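Local atomic coordinates of adapter protein MecA 2 (PDB entry 3JTN), a protein that recognises unfolded and aggregated proteins, as well as the competence regulator ComK, and delivers them to the ClpC protease for degradation. Residues S9-Q21 / M78-F90. Sequence-based numbering, arbitrary orientation.
Sequences SFEDIIQLSESLQ and MDGNAVETIQTHF
Helix 10-21 and the short helix 82-87 cross nearly at right angles, at -103° with their axes 9.0 Å apart, and the backbones come closest where S17 CA lies 4.9 Å from V83 CA. I86 is the central knob, set in a hole formed by F10, I13, I14 and S17. Its CD1 reaches I13 CG2 at 3.7 Å. S17 OG packs against I86 CD1 and CG2. With chi1 -63° it sits beside its own backbone N and also hydrogen-bonds I13 O at 2.6 Å. I13 O also accepts from S17 N, and the two donors come from opposite faces of its plane. V83 splits its branches: CG1 rests on S17 O, and CG2 meets L20 CD1 at 3.5 Å. Both helices pack on one side of the antiparallel sheet of this C-terminal, ClpC-interacting domain; I13 also touches V30 and Y37, and A82 touches V30 and L39. Beyond helix 82-87, the F90 ring takes I14 CG1 over the centre of one face in a CH-pi contact, 4.0 Å from the centroid. Towards the C-terminal end of helix 10-21, Q87 bends at chi2 to meet E18. Its NE2 gives a weak hydrogen bond to E18 OE2 at 2.8 Å, with amide and carboxylate planes 79° apart. Q87 OE1 lies against S17 CB, and Q87 CG against Q21 CB. Cutting this side chain back to an alanine is likely to leave the E18 carboxylate without this weak donor and a gap beside S17 CB and Q21 CB.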
loop_
_atom_site.group_PDB
_atom_site.type_symbol
_atom_site.label_atom_id
_atom_site.label_comp_id
_atom_site.label_asym_id
_atom_site.label_seq_id
_atom_site.Cartn_x
_atom_site.Cartn_y
_atom_site.Cartn_z
ATOM N N SER A 9 -1.728 1.363 11.435
ATOM C CA SER A 9 -3.179 1.338 11.320
ATOM C C SER A 9 -3.617 1.634 9.895
ATOM O O SER A 9 -2.837 2.151 9.097
ATOM C CB SER A 9 -3.817 2.348 12.277
ATOM O OG SER A 9 -3.290 3.639 12.066
ATOM N N PHE A 10 -4.868 1.309 9.579
ATOM C CA PHE A 10 -5.402 1.580 8.252
ATOM C C PHE A 10 -5.376 3.079 7.941
ATOM O O PHE A 10 -5.354 3.484 6.780
ATOM C CB PHE A 10 -6.826 1.037 8.101
ATOM C CG PHE A 10 -7.381 1.202 6.715
ATOM C CD1 PHE A 10 -7.115 0.266 5.733
ATOM C CD2 PHE A 10 -8.129 2.318 6.383
ATOM C CE1 PHE A 10 -7.602 0.429 4.455
ATOM C CE2 PHE A 10 -8.619 2.484 5.100
ATOM C CZ PHE A 10 -8.354 1.540 4.138
ATOM N N GLU A 11 -5.375 3.906 8.980
ATOM C CA GLU A 11 -5.302 5.346 8.781
ATOM C C GLU A 11 -3.982 5.777 8.137
ATOM O O GLU A 11 -3.948 6.741 7.376
ATOM C CB GLU A 11 -5.539 6.101 10.093
ATOM C CG GLU A 11 -7.008 6.266 10.437
ATOM C CD GLU A 11 -7.220 7.021 11.735
ATOM O OE1 GLU A 11 -6.288 7.055 12.568
ATOM O OE2 GLU A 11 -8.321 7.578 11.923
ATOM N N ASP A 12 -2.897 5.074 8.444
ATOM C CA ASP A 12 -1.615 5.403 7.829
ATOM C C ASP A 12 -1.698 5.124 6.336
ATOM O O ASP A 12 -1.006 5.752 5.536
ATOM C CB ASP A 12 -0.475 4.614 8.479
ATOM C CG ASP A 12 -0.183 5.068 9.910
ATOM O OD1 ASP A 12 -0.020 6.294 10.125
ATOM O OD2 ASP A 12 -0.107 4.205 10.817
ATOM N N ILE A 13 -2.565 4.189 5.957
ATOM C CA ILE A 13 -2.783 3.901 4.542
ATOM C C ILE A 13 -3.674 4.966 3.947
ATOM O O ILE A 13 -3.498 5.344 2.802
ATOM C CB ILE A 13 -3.384 2.496 4.303
ATOM C CG1 ILE A 13 -2.444 1.408 4.844
ATOM C CG2 ILE A 13 -3.614 2.247 2.806
ATOM C CD1 ILE A 13 -2.882 -0.021 4.467
ATOM N N ILE A 14 -4.620 5.487 4.726
ATOM C CA ILE A 14 -5.484 6.537 4.191
ATOM C C ILE A 14 -4.652 7.777 3.931
ATOM O O ILE A 14 -4.735 8.396 2.871
ATOM C CB ILE A 14 -6.661 6.851 5.120
ATOM C CG1 ILE A 14 -7.735 5.772 4.977
ATOM C CG2 ILE A 14 -7.258 8.209 4.780
ATOM C CD1 ILE A 14 -8.709 5.731 6.120
ATOM N N GLN A 15 -3.824 8.113 4.906
ATOM C CA GLN A 15 -2.937 9.253 4.820
ATOM C C GLN A 15 -1.921 9.072 3.687
ATOM O O GLN A 15 -1.753 9.930 2.824
ATOM C CB GLN A 15 -2.226 9.388 6.159
ATOM C CG GLN A 15 -3.113 9.988 7.247
ATOM C CD GLN A 15 -2.503 9.892 8.637
ATOM O OE1 GLN A 15 -1.720 8.985 8.929
ATOM N NE2 GLN A 15 -2.878 10.822 9.511
ATOM N N LEU A 16 -1.232 7.942 3.698
ATOM C CA LEU A 16 -0.370 7.575 2.589
ATOM C C LEU A 16 -1.045 7.818 1.250
ATOM O O LEU A 16 -0.442 8.353 0.322
ATOM C CB LEU A 16 -0.002 6.100 2.708
ATOM C CG LEU A 16 0.590 5.451 1.468
ATOM C CD1 LEU A 16 1.943 6.049 1.158
ATOM C CD2 LEU A 16 0.715 3.967 1.713
ATOM N N SER A 17 -2.301 7.412 1.145
ATOM C CA SER A 17 -3.030 7.499 -0.117
ATOM C C SER A 17 -3.005 8.883 -0.718
ATOM O O SER A 17 -2.968 9.041 -1.938
ATOM C CB SER A 17 -4.476 7.079 0.083
ATOM O OG SER A 17 -4.510 5.730 0.481
ATOM N N GLU A 18 -3.038 9.888 0.137
ATOM C CA GLU A 18 -2.980 11.267 -0.334
ATOM C C GLU A 18 -1.655 11.525 -1.028
ATOM O O GLU A 18 -1.597 12.189 -2.063
ATOM C CB GLU A 18 -3.165 12.253 0.828
ATOM C CG GLU A 18 -3.039 13.717 0.417
ATOM C CD GLU A 18 -3.794 14.037 -0.869
ATOM O OE1 GLU A 18 -3.145 14.445 -1.862
ATOM O OE2 GLU A 18 -5.034 13.872 -0.889
ATOM N N SER A 19 -0.584 10.986 -0.463
ATOM C CA SER A 19 0.737 11.218 -1.024
ATOM C C SER A 19 0.857 10.417 -2.319
ATOM O O SER A 19 1.300 10.944 -3.333
ATOM C CB SER A 19 1.831 10.818 -0.038
ATOM O OG SER A 19 1.845 11.694 1.068
ATOM N N LEU A 20 0.427 9.158 -2.290
ATOM C CA LEU A 20 0.499 8.319 -3.491
ATOM C C LEU A 20 -0.302 8.915 -4.652
ATOM O O LEU A 20 0.167 8.943 -5.791
ATOM C CB LEU A 20 0.044 6.888 -3.198
ATOM C CG LEU A 20 0.846 6.091 -2.166
ATOM C CD1 LEU A 20 0.460 4.631 -2.236
ATOM C CD2 LEU A 20 2.328 6.260 -2.393
ATOM N N GLN A 21 -1.512 9.380 -4.366
ATOM C CA GLN A 21 -2.309 10.082 -5.365
ATOM C C GLN A 21 -1.592 11.344 -5.848
ATOM O O GLN A 21 -1.631 11.679 -7.028
ATOM C CB GLN A 21 -3.673 10.449 -4.795
ATOM C CG GLN A 21 -4.515 11.287 -5.732
ATOM C CD GLN A 21 -5.826 11.709 -5.101
ATOM O OE1 GLN A 21 -6.868 11.108 -5.361
ATOM N NE2 GLN A 21 -5.780 12.737 -4.258
ATOM N N MET A 78 -8.497 -4.316 -0.876
ATOM C CA MET A 78 -8.582 -3.520 -2.082
ATOM C C MET A 78 -7.579 -4.031 -3.087
ATOM O O MET A 78 -6.379 -4.039 -2.825
ATOM C CB MET A 78 -8.310 -2.051 -1.773
ATOM C CG MET A 78 -9.203 -1.487 -0.696
ATOM S SD MET A 78 -8.728 0.184 -0.216
ATOM C CE MET A 78 -8.633 -0.060 1.540
ATOM N N ASP A 79 -8.074 -4.466 -4.239
ATOM C CA ASP A 79 -7.201 -4.992 -5.274
ATOM C C ASP A 79 -6.958 -3.963 -6.363
ATOM O O ASP A 79 -7.865 -3.650 -7.137
ATOM C CB ASP A 79 -7.796 -6.259 -5.898
ATOM C CG ASP A 79 -6.929 -6.822 -7.020
ATOM O OD1 ASP A 79 -5.748 -7.151 -6.757
ATOM O OD2 ASP A 79 -7.431 -6.937 -8.162
ATOM N N GLY A 80 -5.734 -3.439 -6.407
ATOM C CA GLY A 80 -5.269 -2.639 -7.526
ATOM C C GLY A 80 -5.837 -1.239 -7.608
ATOM O O GLY A 80 -5.442 -0.463 -8.475
ATOM N N ASN A 81 -6.766 -0.908 -6.721
ATOM C CA ASN A 81 -7.330 0.440 -6.701
ATOM C C ASN A 81 -7.397 1.018 -5.295
ATOM O O ASN A 81 -8.213 1.889 -5.012
ATOM C CB ASN A 81 -8.715 0.463 -7.347
ATOM C CG ASN A 81 -9.665 -0.529 -6.713
ATOM O OD1 ASN A 81 -9.352 -1.135 -5.685
ATOM N ND2 ASN A 81 -10.837 -0.698 -7.321
ATOM N N ALA A 82 -6.528 0.526 -4.418
ATOM C CA ALA A 82 -6.451 1.008 -3.038
ATOM C C ALA A 82 -6.473 2.530 -2.914
ATOM O O ALA A 82 -7.319 3.096 -2.208
ATOM C CB ALA A 82 -5.214 0.463 -2.372
ATOM N N VAL A 83 -5.529 3.193 -3.576
ATOM C CA VAL A 83 -5.377 4.633 -3.396
ATOM C C VAL A 83 -6.583 5.375 -3.931
ATOM O O VAL A 83 -7.028 6.352 -3.340
ATOM C CB VAL A 83 -4.135 5.184 -4.092
ATOM C CG1 VAL A 83 -4.191 6.698 -4.097
ATOM C CG2 VAL A 83 -2.866 4.688 -3.407
ATOM N N GLU A 84 -7.123 4.914 -5.052
ATOM C CA GLU A 84 -8.205 5.646 -5.665
ATOM C C GLU A 84 -9.502 5.388 -4.914
ATOM O O GLU A 84 -10.344 6.269 -4.817
ATOM C CB GLU A 84 -8.355 5.295 -7.139
ATOM C CG GLU A 84 -9.378 4.246 -7.435
ATOM C CD GLU A 84 -10.219 4.619 -8.631
ATOM O OE1 GLU A 84 -11.195 5.380 -8.452
ATOM O OE2 GLU A 84 -9.902 4.159 -9.748
ATOM N N THR A 85 -9.650 4.180 -4.380
ATOM C CA THR A 85 -10.782 3.847 -3.528
ATOM C C THR A 85 -10.780 4.712 -2.278
ATOM O O THR A 85 -11.799 5.251 -1.886
ATOM C CB THR A 85 -10.726 2.391 -3.091
ATOM O OG1 THR A 85 -10.995 1.551 -4.216
ATOM C CG2 THR A 85 -11.756 2.130 -1.989
ATOM N N ILE A 86 -9.617 4.832 -1.656
ATOM C CA ILE A 86 -9.467 5.654 -0.469
ATOM C C ILE A 86 -9.662 7.127 -0.790
ATOM O O ILE A 86 -10.468 7.801 -0.155
ATOM C CB ILE A 86 -8.092 5.456 0.153
ATOM C CG1 ILE A 86 -8.014 4.074 0.800
ATOM C CG2 ILE A 86 -7.818 6.537 1.176
ATOM C CD1 ILE A 86 -6.710 3.807 1.516
ATOM N N GLN A 87 -8.926 7.628 -1.777
ATOM C CA GLN A 87 -8.987 9.045 -2.105
ATOM C C GLN A 87 -10.375 9.428 -2.547
ATOM O O GLN A 87 -10.768 10.585 -2.433
ATOM C CB GLN A 87 -7.979 9.414 -3.188
ATOM C CG GLN A 87 -6.566 9.361 -2.710
ATOM C CD GLN A 87 -6.344 10.249 -1.519
ATOM O OE1 GLN A 87 -6.162 9.767 -0.402
ATOM N NE2 GLN A 87 -6.371 11.557 -1.742
ATOM N N THR A 88 -11.120 8.451 -3.049
ATOM C CA THR A 88 -12.449 8.724 -3.564
ATOM C C THR A 88 -13.465 8.802 -2.424
ATOM O O THR A 88 -14.666 8.927 -2.660
ATOM C CB THR A 88 -12.872 7.680 -4.611
ATOM O OG1 THR A 88 -13.767 8.276 -5.555
ATOM C CG2 THR A 88 -13.534 6.480 -3.952
ATOM N N HIS A 89 -12.968 8.740 -1.191
ATOM C CA HIS A 89 -13.818 8.832 -0.001
ATOM C C HIS A 89 -13.271 9.868 0.975
ATOM O O HIS A 89 -14.024 10.609 1.595
ATOM C CB HIS A 89 -13.914 7.474 0.713
ATOM C CG HIS A 89 -14.728 6.456 -0.021
ATOM N ND1 HIS A 89 -16.101 6.397 0.067
ATOM C CD2 HIS A 89 -14.361 5.449 -0.847
ATOM C CE1 HIS A 89 -16.547 5.404 -0.681
ATOM N NE2 HIS A 89 -15.510 4.810 -1.245
ATOM N N PHE A 90 -11.946 9.903 1.099
ATOM C CA PHE A 90 -11.269 10.757 2.062
ATOM C C PHE A 90 -10.626 11.960 1.380
ATOM O O PHE A 90 -10.824 12.181 0.183
ATOM C CB PHE A 90 -10.204 9.950 2.804
ATOM C CG PHE A 90 -10.747 8.740 3.515
ATOM C CD1 PHE A 90 -10.794 8.696 4.905
ATOM C CD2 PHE A 90 -11.215 7.651 2.794
ATOM C CE1 PHE A 90 -11.294 7.581 5.558
ATOM C CE2 PHE A 90 -11.715 6.535 3.435
ATOM C CZ PHE A 90 -11.758 6.495 4.820
#